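Alcohol dehydrogenase, zinc-containing (Thermotoga maritima, PDB 3IP1) catalyses the NAD(+)-dependent oxidation of scyllo-inosose to 3-dehydro-scyllo-inosose, probably as a step in myo-inositol breakdown. Local coordinates at residues 62-68 and 391-396; 123-128 and 170-176; 189-193 and 363-367. All coordinates share one frame; numbering follows the deposited sequence.

Three contacts lie in the metal-binding part of this dehydrogenase, and the end of helix 185-192 joins them. Interactions 1 and 2 share a sheet without touching, their nearest atoms about 7 Å apart. Interaction 3 meets both: Ser192 OG lies 3.8 Å from Thr393 CG2 of interaction 1, centred 9 Å away, and Gly191 O lies 3.6 Å from Cys126 CB of interaction 2. Interaction 1 comes nearest the catalytic metal site, with the side chain of Cys68, a zinc ligand, about 3 Å from a cadmium ion. The Leu193 side chain of interaction 3 is about 9 Å from the same ion; in interaction 2 the Lys170 side chain is about 8 Å from the cadmium of the four-cysteine site.

Interaction 1: residues 62-68 and 391-396; sequences VKACGIC and KVTMLN
Asn396 and Val62 close one end of an antiparallel strand pair, Lys391 and Ile67 the other. Asn396 ND2 donates to Val62 O at 3.0 Å; the donor stands above the carbonyl plane, while the acceptor lies close to the plane of the amide. With CG beside its own backbone N (chi1 -70°), the amide turns back across the ladder. At the far end Lys391 NZ reaches Ile67 O at 3.1 Å, again from above the carbonyl plane. Bends at chi2 and chi3 bring the lysine there, its CD passing 4.3 Å from Gly66 CA, where no side chain blocks the path. A water grips the same Ile67 O at 2.7 Å and accepts from Val392 N.

Between these ends Cys65 and Met394 form a hydrogen-bonded pair, Met394 N lying 2.8 Å from Cys65 O. Ile67 N gives Val392 O a nearly straight bond (174° at the hydrogen). Apolar contacts add to the pairing: the side chains of Met394 (present as selenomethionine) and Val62 cross at about a right angle, CE 3.7 Å from Val62 CG1. Ile67 and Val392 lie alongside, pointing the same way, with Ile67 CD1 3.8 Å from Val392 CG1.

Lys391 NZ also forms a salt bridge with Glu98, and so acts as a second-shell partner of a zinc ligand; Cys68, a zinc ligand itself, N-caps helix 69-75. On its other side strand 57-66 pairs with strand 98-106, with a classic beta bulge where Lys63 and Ala64 both face Ser100. Helix 376-382 packs on Ile67 and Met394, and helix 185-192 covers the opposite face at Ala64 and Thr393.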
ATOM      1  N   VAL A  62      10.721 -38.893  -0.255  1.00 28.97           N
ATOM      2  CA  VAL A  62       9.321 -38.437  -0.322  1.00 28.31           C
ATOM      3  C   VAL A  62       8.436 -39.202   0.656  1.00 28.84           C
ATOM      4  O   VAL A  62       8.487 -40.431   0.750  1.00 29.09           O
ATOM      5  CB  VAL A  62       8.720 -38.521  -1.769  1.00 28.41           C
ATOM      6  CG1 VAL A  62       7.312 -37.933  -1.831  1.00 26.94           C
ATOM      7  CG2 VAL A  62       9.627 -37.839  -2.799  1.00 25.64           C
ATOM      8  N   LYS A  63       7.617 -38.471   1.397  1.00 29.06           N
ATOM      9  CA  LYS A  63       6.609 -39.107   2.225  1.00 29.13           C
ATOM     10  C   LYS A  63       5.218 -39.021   1.616  1.00 28.64           C
ATOM     11  O   LYS A  63       4.454 -39.977   1.682  1.00 28.68           O
ATOM     12  CB  LYS A  63       6.611 -38.489   3.613  1.00 29.97           C
ATOM     13  CG  LYS A  63       7.770 -38.923   4.476  1.00 32.59           C
ATOM     14  CD  LYS A  63       7.421 -40.178   5.270  1.00 38.35           C
ATOM     15  CE  LYS A  63       8.138 -41.404   4.712  1.00 42.58           C
ATOM     16  NZ  LYS A  63       7.940 -42.632   5.571  1.00 46.55           N
ATOM     17  N   ALA A  64       4.875 -37.877   1.030  1.00 27.58           N
ATOM     18  CA  ALA A  64       3.547 -37.717   0.453  1.00 26.93           C
ATOM     19  C   ALA A  64       3.605 -36.811  -0.761  1.00 27.23           C
ATOM     20  O   ALA A  64       4.445 -35.913  -0.821  1.00 27.20           O
ATOM     21  CB  ALA A  64       2.553 -37.175   1.499  1.00 26.61           C
ATOM     22  N   CYS A  65       2.713 -37.045  -1.720  1.00 27.31           N
ATOM     23  CA  CYS A  65       2.618 -36.212  -2.921  1.00 26.88           C
ATOM     24  C   CYS A  65       1.183 -36.176  -3.453  1.00 26.50           C
ATOM     25  O   CYS A  65       0.599 -37.213  -3.785  1.00 26.50           O
ATOM     26  CB  CYS A  65       3.567 -36.699  -4.015  1.00 26.71           C
ATOM     27  SG  CYS A  65       3.763 -35.459  -5.339  1.00 28.97           S
ATOM     28  N   GLY A  66       0.622 -34.975  -3.535  1.00 26.25           N
ATOM     29  CA  GLY A  66      -0.745 -34.801  -4.037  1.00 25.86           C
ATOM     30  C   GLY A  66      -0.799 -34.819  -5.543  1.00 26.20           C
ATOM     31  O   GLY A  66       0.097 -34.285  -6.217  1.00 25.84           O
ATOM     32  N   ILE A  67      -1.841 -35.451  -6.078  1.00 25.90           N
ATOM     33  CA  ILE A  67      -2.141 -35.345  -7.504  1.00 26.55           C
ATOM     34  C   ILE A  67      -2.866 -34.018  -7.725  1.00 26.89           C
ATOM     35  O   ILE A  67      -3.925 -33.789  -7.159  1.00 26.27           O
ATOM     36  CB  ILE A  67      -3.039 -36.526  -8.001  1.00 26.40           C
ATOM     37  CG1 ILE A  67      -2.356 -37.875  -7.711  1.00 27.54           C
ATOM     38  CG2 ILE A  67      -3.409 -36.354  -9.478  1.00 24.79           C
ATOM     39  CD1 ILE A  67      -3.154 -39.146  -8.111  1.00 30.29           C
ATOM     40  N   CYS A  68      -2.290 -33.173  -8.577  1.00 27.59           N
ATOM     41  CA  CYS A  68      -2.877 -31.902  -8.973  1.00 28.14           C
ATOM     42  C   CYS A  68      -3.774 -32.129 -10.192  1.00 28.33           C
ATOM     43  O   CYS A  68      -3.566 -33.077 -10.955  1.00 28.78           O
ATOM     44  CB  CYS A  68      -1.748 -30.919  -9.311  1.00 27.85           C
ATOM     45  SG  CYS A  68      -2.276 -29.213  -9.785  1.00 31.15           S
ATOM     46  N   LYS A 391      -9.203 -34.621  -3.500  1.00 30.21           N
ATOM     47  CA  LYS A 391      -7.760 -34.676  -3.518  1.00 29.54           C
ATOM     48  C   LYS A 391      -7.326 -36.086  -3.174  1.00 29.90           C
ATOM     49  O   LYS A 391      -7.772 -36.668  -2.172  1.00 29.22           O
ATOM     50  CB  LYS A 391      -7.169 -33.651  -2.534  1.00 29.47           C
ATOM     51  CG  LYS A 391      -5.661 -33.785  -2.225  1.00 28.41           C
ATOM     52  CD  LYS A 391      -4.756 -33.392  -3.393  1.00 28.62           C
ATOM     53  CE  LYS A 391      -4.952 -31.927  -3.754  1.00 28.33           C
ATOM     54  NZ  LYS A 391      -4.191 -31.578  -4.977  1.00 28.15           N
ATOM     55  N   VAL A 392      -6.440 -36.611  -4.023  1.00 30.00           N
ATOM     56  CA  VAL A 392      -5.853 -37.936  -3.876  1.00 29.74           C
ATOM     57  C   VAL A 392      -4.372 -37.739  -3.665  1.00 29.09           C
ATOM     58  O   VAL A 392      -3.741 -37.003  -4.407  1.00 28.10           O
ATOM     59  CB  VAL A 392      -6.090 -38.802  -5.145  1.00 29.98           C
ATOM     60  CG1 VAL A 392      -5.236 -40.085  -5.128  1.00 30.37           C
ATOM     61  CG2 VAL A 392      -7.573 -39.148  -5.270  1.00 31.10           C
ATOM     62  N   THR A 393      -3.826 -38.411  -2.650  1.00 28.76           N
ATOM     63  CA  THR A 393      -2.439 -38.193  -2.235  1.00 28.58           C
ATOM     64  C   THR A 393      -1.643 -39.493  -2.124  1.00 29.07           C
ATOM     65  O   THR A 393      -2.046 -40.412  -1.402  1.00 28.04           O
ATOM     66  CB  THR A 393      -2.411 -37.479  -0.848  1.00 28.24           C
ATOM     67  OG1 THR A 393      -3.224 -36.299  -0.905  1.00 27.73           O
ATOM     68  CG2 THR A 393      -1.001 -37.115  -0.432  1.00 27.26           C
HETATM   69  N   MSE A 394      -0.497 -39.541  -2.811  1.00 29.42           N
HETATM   70  CA  MSE A 394       0.479 -40.607  -2.613  1.00 30.92           C
HETATM   71  C   MSE A 394       1.055 -40.566  -1.198  1.00 32.09           C
HETATM   72  O   MSE A 394       1.504 -39.530  -0.735  1.00 32.46           O
HETATM   73  CB  MSE A 394       1.623 -40.496  -3.607  1.00 30.45           C
HETATM   74  CG  MSE A 394       2.457 -41.760  -3.662  1.00 32.26           C
HETATM   75 SE   MSE A 394       4.170 -41.486  -4.531  1.00 35.04          SE
HETATM   76  CE  MSE A 394       5.111 -40.619  -3.076  1.00 32.02           C
ATOM     77  N   LEU A 395       1.031 -41.701  -0.513  1.00 33.87           N
ATOM     78  CA  LEU A 395       1.674 -41.837   0.779  1.00 35.50           C
ATOM     79  C   LEU A 395       2.667 -43.003   0.723  1.00 36.46           C
ATOM     80  O   LEU A 395       2.269 -44.138   0.466  1.00 36.58           O
ATOM     81  CB  LEU A 395       0.617 -42.079   1.855  1.00 35.22           C
ATOM     82  CG  LEU A 395       1.068 -42.252   3.305  1.00 37.27           C
ATOM     83  CD1 LEU A 395       1.726 -40.969   3.843  1.00 37.49           C
ATOM     84  CD2 LEU A 395      -0.137 -42.646   4.169  1.00 38.20           C
ATOM     85  N   ASN A 396       3.951 -42.710   0.928  1.00 37.63           N
ATOM     86  CA  ASN A 396       4.980 -43.740   1.073  1.00 39.84           C
ATOM     87  C   ASN A 396       5.131 -44.168   2.526  1.00 40.89           C
ATOM     88  O   ASN A 396       5.301 -43.329   3.404  1.00 40.99           O
ATOM     89  CB  ASN A 396       6.335 -43.232   0.573  1.00 39.49           C
ATOM     90  CG  ASN A 396       6.375 -43.064  -0.922  1.00 40.58           C
ATOM     91  OD1 ASN A 396       5.596 -43.695  -1.649  1.00 41.29           O
ATOM     92  ND2 ASN A 396       7.291 -42.208  -1.407  1.00 40.27           N
TER
HETATM   93  O   HOH W   1      -6.283 -35.034  -6.587  1.00 28.73           O

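Interaction 2: residues 123-128 and 170-176; sequences EPVCAE and KYAWSLR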
ATOM      1  N   GLU A 123      15.497 -33.701   8.648  1.00 28.36           N
ATOM      2  CA  GLU A 123      14.621 -32.517   8.666  1.00 28.54           C
ATOM      3  C   GLU A 123      13.397 -32.734   7.763  1.00 28.19           C
ATOM      4  O   GLU A 123      13.565 -33.101   6.594  1.00 28.78           O
ATOM      5  CB  GLU A 123      15.387 -31.270   8.222  1.00 28.58           C
ATOM      6  CG  GLU A 123      14.553 -29.997   8.111  1.00 30.52           C
ATOM      7  CD  GLU A 123      14.400 -29.244   9.442  1.00 34.35           C
ATOM      8  OE1 GLU A 123      14.698 -29.828  10.500  1.00 36.76           O
ATOM      9  OE2 GLU A 123      13.968 -28.068   9.434  1.00 34.11           O
ATOM     10  N   PRO A 124      12.170 -32.524   8.301  1.00 27.57           N
ATOM     11  CA  PRO A 124      10.963 -32.630   7.468  1.00 27.15           C
ATOM     12  C   PRO A 124      10.756 -31.354   6.647  1.00 26.79           C
ATOM     13  O   PRO A 124      10.817 -30.240   7.193  1.00 25.97           O
ATOM     14  CB  PRO A 124       9.827 -32.788   8.488  1.00 27.43           C
ATOM     15  CG  PRO A 124      10.354 -32.159   9.769  1.00 26.73           C
ATOM     16  CD  PRO A 124      11.857 -32.220   9.722  1.00 27.66           C
ATOM     17  N   VAL A 125      10.496 -31.520   5.357  1.00 25.90           N
ATOM     18  CA  VAL A 125      10.378 -30.372   4.461  1.00 26.11           C
ATOM     19  C   VAL A 125       9.271 -30.516   3.436  1.00 26.08           C
ATOM     20  O   VAL A 125       8.809 -31.634   3.156  1.00 26.25           O
ATOM     21  CB  VAL A 125      11.725 -30.068   3.714  1.00 25.71           C
ATOM     22  CG1 VAL A 125      12.780 -29.628   4.683  1.00 25.76           C
ATOM     23  CG2 VAL A 125      12.213 -31.281   2.908  1.00 25.96           C
ATOM     24  N   CYS A 126       8.842 -29.376   2.893  1.00 25.28           N
ATOM     25  CA  CYS A 126       8.080 -29.352   1.655  1.00 25.58           C
ATOM     26  C   CYS A 126       8.855 -28.442   0.707  1.00 25.50           C
ATOM     27  O   CYS A 126       9.788 -27.763   1.127  1.00 26.02           O
ATOM     28  CB  CYS A 126       6.670 -28.821   1.892  1.00 25.11           C
ATOM     29  SG  CYS A 126       6.632 -27.110   2.451  1.00 26.97           S
ATOM     30  N   ALA A 127       8.484 -28.407  -0.566  1.00 25.80           N
ATOM     31  CA  ALA A 127       9.207 -27.546  -1.489  1.00 26.12           C
ATOM     32  C   ALA A 127       8.315 -26.861  -2.514  1.00 26.62           C
ATOM     33  O   ALA A 127       7.192 -27.300  -2.793  1.00 26.65           O
ATOM     34  CB  ALA A 127      10.354 -28.299  -2.158  1.00 26.33           C
ATOM     35  N   GLU A 128       8.812 -25.750  -3.038  1.00 26.73           N
ATOM     36  CA  GLU A 128       8.109 -24.995  -4.053  1.00 27.47           C
ATOM     37  C   GLU A 128       8.211 -25.730  -5.396  1.00 27.40           C
ATOM     38  O   GLU A 128       9.175 -26.460  -5.648  1.00 28.49           O
ATOM     39  CB  GLU A 128       8.683 -23.571  -4.157  1.00 27.06           C
ATOM     40  CG  GLU A 128       8.761 -22.853  -2.814  1.00 29.04           C
ATOM     41  CD  GLU A 128       9.421 -21.489  -2.885  1.00 29.19           C
ATOM     42  OE1 GLU A 128       9.506 -20.889  -3.969  1.00 31.94           O
ATOM     43  OE2 GLU A 128       9.863 -21.001  -1.839  1.00 31.65           O
ATOM     44  N   LYS A 170      17.204 -23.844  -1.752  1.00 25.97           N
ATOM     45  CA  LYS A 170      16.508 -22.572  -1.760  1.00 26.13           C
ATOM     46  C   LYS A 170      15.011 -22.705  -2.080  1.00 26.12           C
ATOM     47  O   LYS A 170      14.260 -21.746  -1.880  1.00 26.03           O
ATOM     48  CB  LYS A 170      17.193 -21.578  -2.710  1.00 26.11           C
ATOM     49  CG  LYS A 170      16.785 -21.711  -4.177  1.00 27.83           C
ATOM     50  CD  LYS A 170      17.756 -20.970  -5.095  1.00 31.16           C
ATOM     51  CE  LYS A 170      17.210 -20.925  -6.506  1.00 31.19           C
ATOM     52  NZ  LYS A 170      18.144 -20.195  -7.395  1.00 34.98           N
ATOM     53  N   TYR A 171      14.573 -23.882  -2.543  1.00 25.64           N
ATOM     54  CA  TYR A 171      13.121 -24.141  -2.700  1.00 25.23           C
ATOM     55  C   TYR A 171      12.465 -24.854  -1.526  1.00 25.22           C
ATOM     56  O   TYR A 171      11.238 -24.927  -1.462  1.00 24.54           O
ATOM     57  CB  TYR A 171      12.806 -24.902  -3.996  1.00 25.00           C
ATOM     58  CG  TYR A 171      13.455 -24.301  -5.206  1.00 25.05           C
ATOM     59  CD1 TYR A 171      13.169 -22.986  -5.591  1.00 24.23           C
ATOM     60  CD2 TYR A 171      14.359 -25.038  -5.975  1.00 24.74           C
ATOM     61  CE1 TYR A 171      13.778 -22.420  -6.704  1.00 24.16           C
ATOM     62  CE2 TYR A 171      14.979 -24.476  -7.101  1.00 24.60           C
ATOM     63  CZ  TYR A 171      14.664 -23.166  -7.460  1.00 24.91           C
ATOM     64  OH  TYR A 171      15.254 -22.573  -8.560  1.00 26.68           O
ATOM     65  N   ALA A 172      13.266 -25.399  -0.610  1.00 25.21           N
ATOM     66  CA  ALA A 172      12.714 -26.192   0.501  1.00 25.42           C
ATOM     67  C   ALA A 172      12.405 -25.341   1.746  1.00 25.24           C
ATOM     68  O   ALA A 172      13.118 -24.384   2.021  1.00 25.31           O
ATOM     69  CB  ALA A 172      13.667 -27.348   0.856  1.00 25.33           C
ATOM     70  N   TRP A 173      11.337 -25.704   2.460  1.00 25.04           N
ATOM     71  CA  TRP A 173      10.885 -25.017   3.670  1.00 25.81           C
ATOM     72  C   TRP A 173      10.647 -26.031   4.786  1.00 26.05           C
ATOM     73  O   TRP A 173      10.048 -27.085   4.573  1.00 25.91           O
ATOM     74  CB  TRP A 173       9.578 -24.254   3.398  1.00 25.26           C
ATOM     75  CG  TRP A 173       9.759 -23.084   2.477  1.00 25.86           C
ATOM     76  CD1 TRP A 173       9.556 -23.058   1.126  1.00 26.14           C
ATOM     77  CD2 TRP A 173      10.198 -21.768   2.845  1.00 25.66           C
ATOM     78  NE1 TRP A 173       9.837 -21.803   0.631  1.00 26.49           N
ATOM     79  CE2 TRP A 173      10.228 -20.993   1.665  1.00 25.66           C
ATOM     80  CE3 TRP A 173      10.567 -21.170   4.061  1.00 26.21           C
ATOM     81  CZ2 TRP A 173      10.604 -19.645   1.660  1.00 26.37           C
ATOM     82  CZ3 TRP A 173      10.952 -19.827   4.056  1.00 26.63           C
ATOM     83  CH2 TRP A 173      10.956 -19.082   2.861  1.00 26.66           C
ATOM     84  N   SER A 174      11.094 -25.704   5.985  1.00 26.75           N
ATOM     85  CA  SER A 174      11.007 -26.652   7.092  1.00 27.39           C
ATOM     86  C   SER A 174       9.573 -26.885   7.541  1.00 27.39           C
ATOM     87  O   SER A 174       8.801 -25.939   7.637  1.00 28.18           O
ATOM     88  CB  SER A 174      11.810 -26.150   8.280  1.00 26.92           C
ATOM     89  OG  SER A 174      11.659 -27.058   9.352  1.00 28.80           O
ATOM     90  N   LEU A 175       9.229 -28.136   7.853  1.00 27.90           N
ATOM     91  CA  LEU A 175       7.957 -28.429   8.505  1.00 28.33           C
ATOM     92  C   LEU A 175       8.070 -28.689  10.023  1.00 29.19           C
ATOM     93  O   LEU A 175       7.158 -29.293  10.610  1.00 29.06           O
ATOM     94  CB  LEU A 175       7.266 -29.622   7.832  1.00 27.77           C
ATOM     95  CG  LEU A 175       6.904 -29.529   6.339  1.00 27.94           C
ATOM     96  CD1 LEU A 175       6.393 -30.891   5.875  1.00 23.41           C
ATOM     97  CD2 LEU A 175       5.890 -28.395   6.014  1.00 22.09           C
ATOM     98  N   ARG A 176       9.164 -28.259  10.662  1.00 30.23           N
ATOM     99  CA  ARG A 176       9.392 -28.465  12.118  0.50 30.78           C
ATOM    100  C   ARG A 176       8.216 -28.011  12.982  1.00 30.81           C
ATOM    101  O   ARG A 176       7.818 -28.671  13.943  1.00 29.96           O
ATOM    102  CB  ARG A 176      10.638 -27.698  12.581  0.50 30.76           C
ATOM    103  CG  ARG A 176      11.949 -28.395  12.332  0.50 32.74           C
ATOM    104  CD  ARG A 176      12.431 -29.134  13.579  0.50 35.39           C
ATOM    105  NE  ARG A 176      12.467 -28.270  14.756  0.50 34.93           N
ATOM    106  CZ  ARG A 176      13.025 -28.622  15.905  0.50 35.10           C
ATOM    107  NH1 ARG A 176      13.014 -27.793  16.939  0.50 34.77           N
ATOM    108  NH2 ARG A 176      13.596 -29.809  16.014  0.50 34.86           N
TER
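Cys126 and Trp173 form the central hydrogen-bonded pair of an antiparallel ladder. Trp173 N meets Cys126 O at 2.9 Å, and Cys126 N reaches Trp173 O in the carbonyl plane. Leu175 N to Pro124 O and Glu128 N to Tyr171 O continue the backbone bonding to both ends.

Two glutamates add side-chain bonds. Glu128 OE2 accepts from Trp173 NE1 at 2.6 Å through its anti lone pair, at the ring edge and nearly straight (172°). The carboxylate lies only 10° from the indole plane, and its other oxygen, OE1, is held by Ser345 and Trp132, so the group is probably fixed in rotation. Glu123 OE2 receives Ser174 OG in a short bond of 2.5 Å from above the carboxylate plane, and also forms a salt bridge with Arg114 and a hydrogen bond with Asn112. The same OG accepts from Arg176 N at 3.1 Å, an ST turn; with OG anti to the backbone N (chi1 177°) it serves both partners.

Apolar contacts are fewer. Leu175 drapes over the other strand, its CD2 3.9 Å from Cys126 SG and its CB 4.1 Å from Pro124 CB.

Arg113 makes a cation-pi contact with Trp173, and Lys170 NZ bonds to the carbonyl of Cys133. The pairing closes off an edge of the GroES-like sheet, and the connection between its strands carries the four-cysteine metal site that marks the structural-zinc lobe of zinc-containing alcohol dehydrogenases.

Interaction 3: residues 189-193 and 363-367; sequences LAGSL and MTKII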
ATOM      1  N   LEU A 189       1.229 -35.476   5.191  1.00 27.06           N
ATOM      2  CA  LEU A 189      -0.009 -35.111   4.540  1.00 27.09           C
ATOM      3  C   LEU A 189      -0.227 -33.587   4.550  1.00 26.88           C
ATOM      4  O   LEU A 189      -0.555 -33.013   3.514  1.00 26.75           O
ATOM      5  CB  LEU A 189      -1.194 -35.860   5.162  1.00 26.85           C
ATOM      6  CG  LEU A 189      -1.229 -37.383   4.975  1.00 27.37           C
ATOM      7  CD1 LEU A 189      -2.513 -37.944   5.548  1.00 27.80           C
ATOM      8  CD2 LEU A 189      -1.069 -37.816   3.504  1.00 24.74           C
ATOM      9  N   ALA A 190      -0.050 -32.938   5.704  1.00 26.32           N
ATOM     10  CA  ALA A 190      -0.259 -31.484   5.800  1.00 26.34           C
ATOM     11  C   ALA A 190       0.762 -30.746   4.933  1.00 26.08           C
ATOM     12  O   ALA A 190       0.420 -29.802   4.203  1.00 26.18           O
ATOM     13  CB  ALA A 190      -0.193 -31.006   7.259  1.00 26.11           C
ATOM     14  N   GLY A 191       2.007 -31.206   5.013  1.00 26.26           N
ATOM     15  CA  GLY A 191       3.114 -30.701   4.173  1.00 25.86           C
ATOM     16  C   GLY A 191       2.859 -30.786   2.682  1.00 25.72           C
ATOM     17  O   GLY A 191       3.224 -29.870   1.940  1.00 25.75           O
ATOM     18  N   SER A 192       2.222 -31.880   2.237  1.00 25.96           N
ATOM     19  CA  SER A 192       1.923 -32.088   0.814  1.00 25.71           C
ATOM     20  C   SER A 192       0.889 -31.073   0.294  1.00 25.77           C
ATOM     21  O   SER A 192       0.757 -30.854  -0.924  1.00 26.56           O
ATOM     22  CB  SER A 192       1.452 -33.545   0.565  1.00 25.79           C
ATOM     23  OG  SER A 192       0.118 -33.769   1.050  1.00 27.10           O
ATOM     24  N   LEU A 193       0.182 -30.433   1.222  1.00 25.40           N
ATOM     25  CA  LEU A 193      -0.842 -29.464   0.888  1.00 25.35           C
ATOM     26  C   LEU A 193      -0.365 -28.002   0.956  1.00 25.54           C
ATOM     27  O   LEU A 193      -1.170 -27.092   0.780  1.00 25.82           O
ATOM     28  CB  LEU A 193      -2.053 -29.674   1.812  1.00 25.25           C
ATOM     29  CG  LEU A 193      -2.865 -30.938   1.510  1.00 24.80           C
ATOM     30  CD1 LEU A 193      -3.671 -31.435   2.715  1.00 24.70           C
ATOM     31  CD2 LEU A 193      -3.788 -30.724   0.324  1.00 25.43           C
HETATM   32  N   MSE A 363      -5.629 -28.366   6.624  1.00 30.70           N
HETATM   33  CA  MSE A 363      -6.088 -28.606   5.263  1.00 30.30           C
HETATM   34  C   MSE A 363      -6.251 -30.099   4.932  1.00 29.80           C
HETATM   35  O   MSE A 363      -6.787 -30.435   3.878  1.00 29.63           O
HETATM   36  CB  MSE A 363      -5.148 -27.940   4.250  1.00 30.45           C
HETATM   37  CG  MSE A 363      -5.120 -26.435   4.313  1.00 31.39           C
HETATM   38 SE   MSE A 363      -6.849 -25.669   3.882  1.00 35.16          SE
HETATM   39  CE  MSE A 363      -7.164 -26.526   2.173  1.00 32.40           C
ATOM     40  N   THR A 364      -5.784 -30.984   5.811  1.00 29.39           N
ATOM     41  CA  THR A 364      -5.822 -32.435   5.540  1.00 29.68           C
ATOM     42  C   THR A 364      -7.254 -32.952   5.415  1.00 30.28           C
ATOM     43  O   THR A 364      -7.477 -34.019   4.840  1.00 30.72           O
ATOM     44  CB  THR A 364      -5.034 -33.297   6.584  1.00 29.49           C
ATOM     45  OG1 THR A 364      -5.682 -33.248   7.866  1.00 28.35           O
ATOM     46  CG2 THR A 364      -3.593 -32.818   6.708  1.00 29.86           C
ATOM     47  N   LYS A 365      -8.217 -32.159   5.888  1.00 30.14           N
ATOM     48  CA  LYS A 365      -9.630 -32.490   5.753  1.00 30.79           C
ATOM     49  C   LYS A 365     -10.049 -32.714   4.298  1.00 30.22           C
ATOM     50  O   LYS A 365     -11.055 -33.367   4.039  1.00 30.36           O
ATOM     51  CB  LYS A 365     -10.517 -31.399   6.370  1.00 31.03           C
ATOM     52  CG  LYS A 365     -10.299 -31.150   7.866  1.00 34.36           C
ATOM     53  CD  LYS A 365     -11.403 -30.252   8.402  1.00 38.75           C
ATOM     54  CE  LYS A 365     -11.433 -30.237   9.921  1.00 42.31           C
ATOM     55  NZ  LYS A 365     -10.562 -29.162  10.480  1.00 45.93           N
ATOM     56  N   ILE A 366      -9.293 -32.166   3.352  1.00 29.49           N
ATOM     57  CA  ILE A 366      -9.677 -32.262   1.949  1.00 28.75           C
ATOM     58  C   ILE A 366      -9.153 -33.514   1.239  1.00 28.94           C
ATOM     59  O   ILE A 366      -9.561 -33.802   0.107  1.00 28.79           O
ATOM     60  CB  ILE A 366      -9.316 -30.983   1.138  1.00 29.00           C
ATOM     61  CG1 ILE A 366      -7.825 -30.962   0.773  1.00 29.18           C
ATOM     62  CG2 ILE A 366      -9.810 -29.712   1.887  1.00 26.99           C
ATOM     63  CD1 ILE A 366      -7.488 -30.014  -0.378  1.00 30.98           C
ATOM     64  N   ILE A 367      -8.263 -34.253   1.891  1.00 28.53           N
ATOM     65  CA  ILE A 367      -7.731 -35.471   1.298  1.00 29.08           C
ATOM     66  C   ILE A 367      -8.823 -36.540   1.307  1.00 29.86           C
ATOM     67  O   ILE A 367      -9.266 -36.969   2.362  1.00 30.24           O
ATOM     68  CB  ILE A 367      -6.428 -35.950   1.996  1.00 28.56           C
ATOM     69  CG1 ILE A 367      -5.329 -34.880   1.853  1.00 27.58           C
ATOM     70  CG2 ILE A 367      -5.950 -37.295   1.412  1.00 29.16           C
ATOM     71  CD1 ILE A 367      -4.111 -35.092   2.745  1.00 24.95           C
TER
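At the junction between the GroES-like catalytic domain and the Rossmann-type nucleotide-binding domain, Leu193, just past the end of helix 185-192, fits against the 3-10 turn of residues 364-366. That turn belongs to the connection bringing the chain from helix 349-358 back to strand 369-371 of the catalytic sheet. The contact is apolar, and Leu193 dominates it by using its two methyls separately. CD1 points into the turn, 3.5 Å from O of Met363 (selenomethionine here) and 3.7 Å from Ile367 CD1, with Met363 CB a little farther off. The Leu193 and Ile366 side chains run antiparallel past one another, CD2 of Leu193 meeting CD1 of Ile366 at 3.8 Å. CG1 of Ile366 sits in the crowded position between backbone N and carbonyl carbon (chi1 79°), which sends CD1 toward the leucine. Were Leu193 cut back to an alanine, Ile366 CD1 and Ile367 CD1 would probably lose their shared partner, and a gap would be likely to open beneath the turn.

Toward Leu189, at the start of 189-193, Ile367 CD1 also lies 3.9 Å from Leu189 CB, so this one methyl bridges two leucines about a turn apart. Thr364 divides its two branches by character. Its hydroxyl OG1 is engaged by Asp362 and Arg186, whereas its methyl CG2 rests on the helix backbone, 3.7 Å from Ala190 N.

Around the contact, Met363 and Ile366 pack on helix 224-235 of the nucleotide domain, and Ile367 on Thr393 of the catalytic sheet, so the turn touches both. Two residues after Leu193 comes Glu195, a zinc ligand. The helix end itself is tied by Ser192, whose OG donates back to Leu189 O at 2.7 Å.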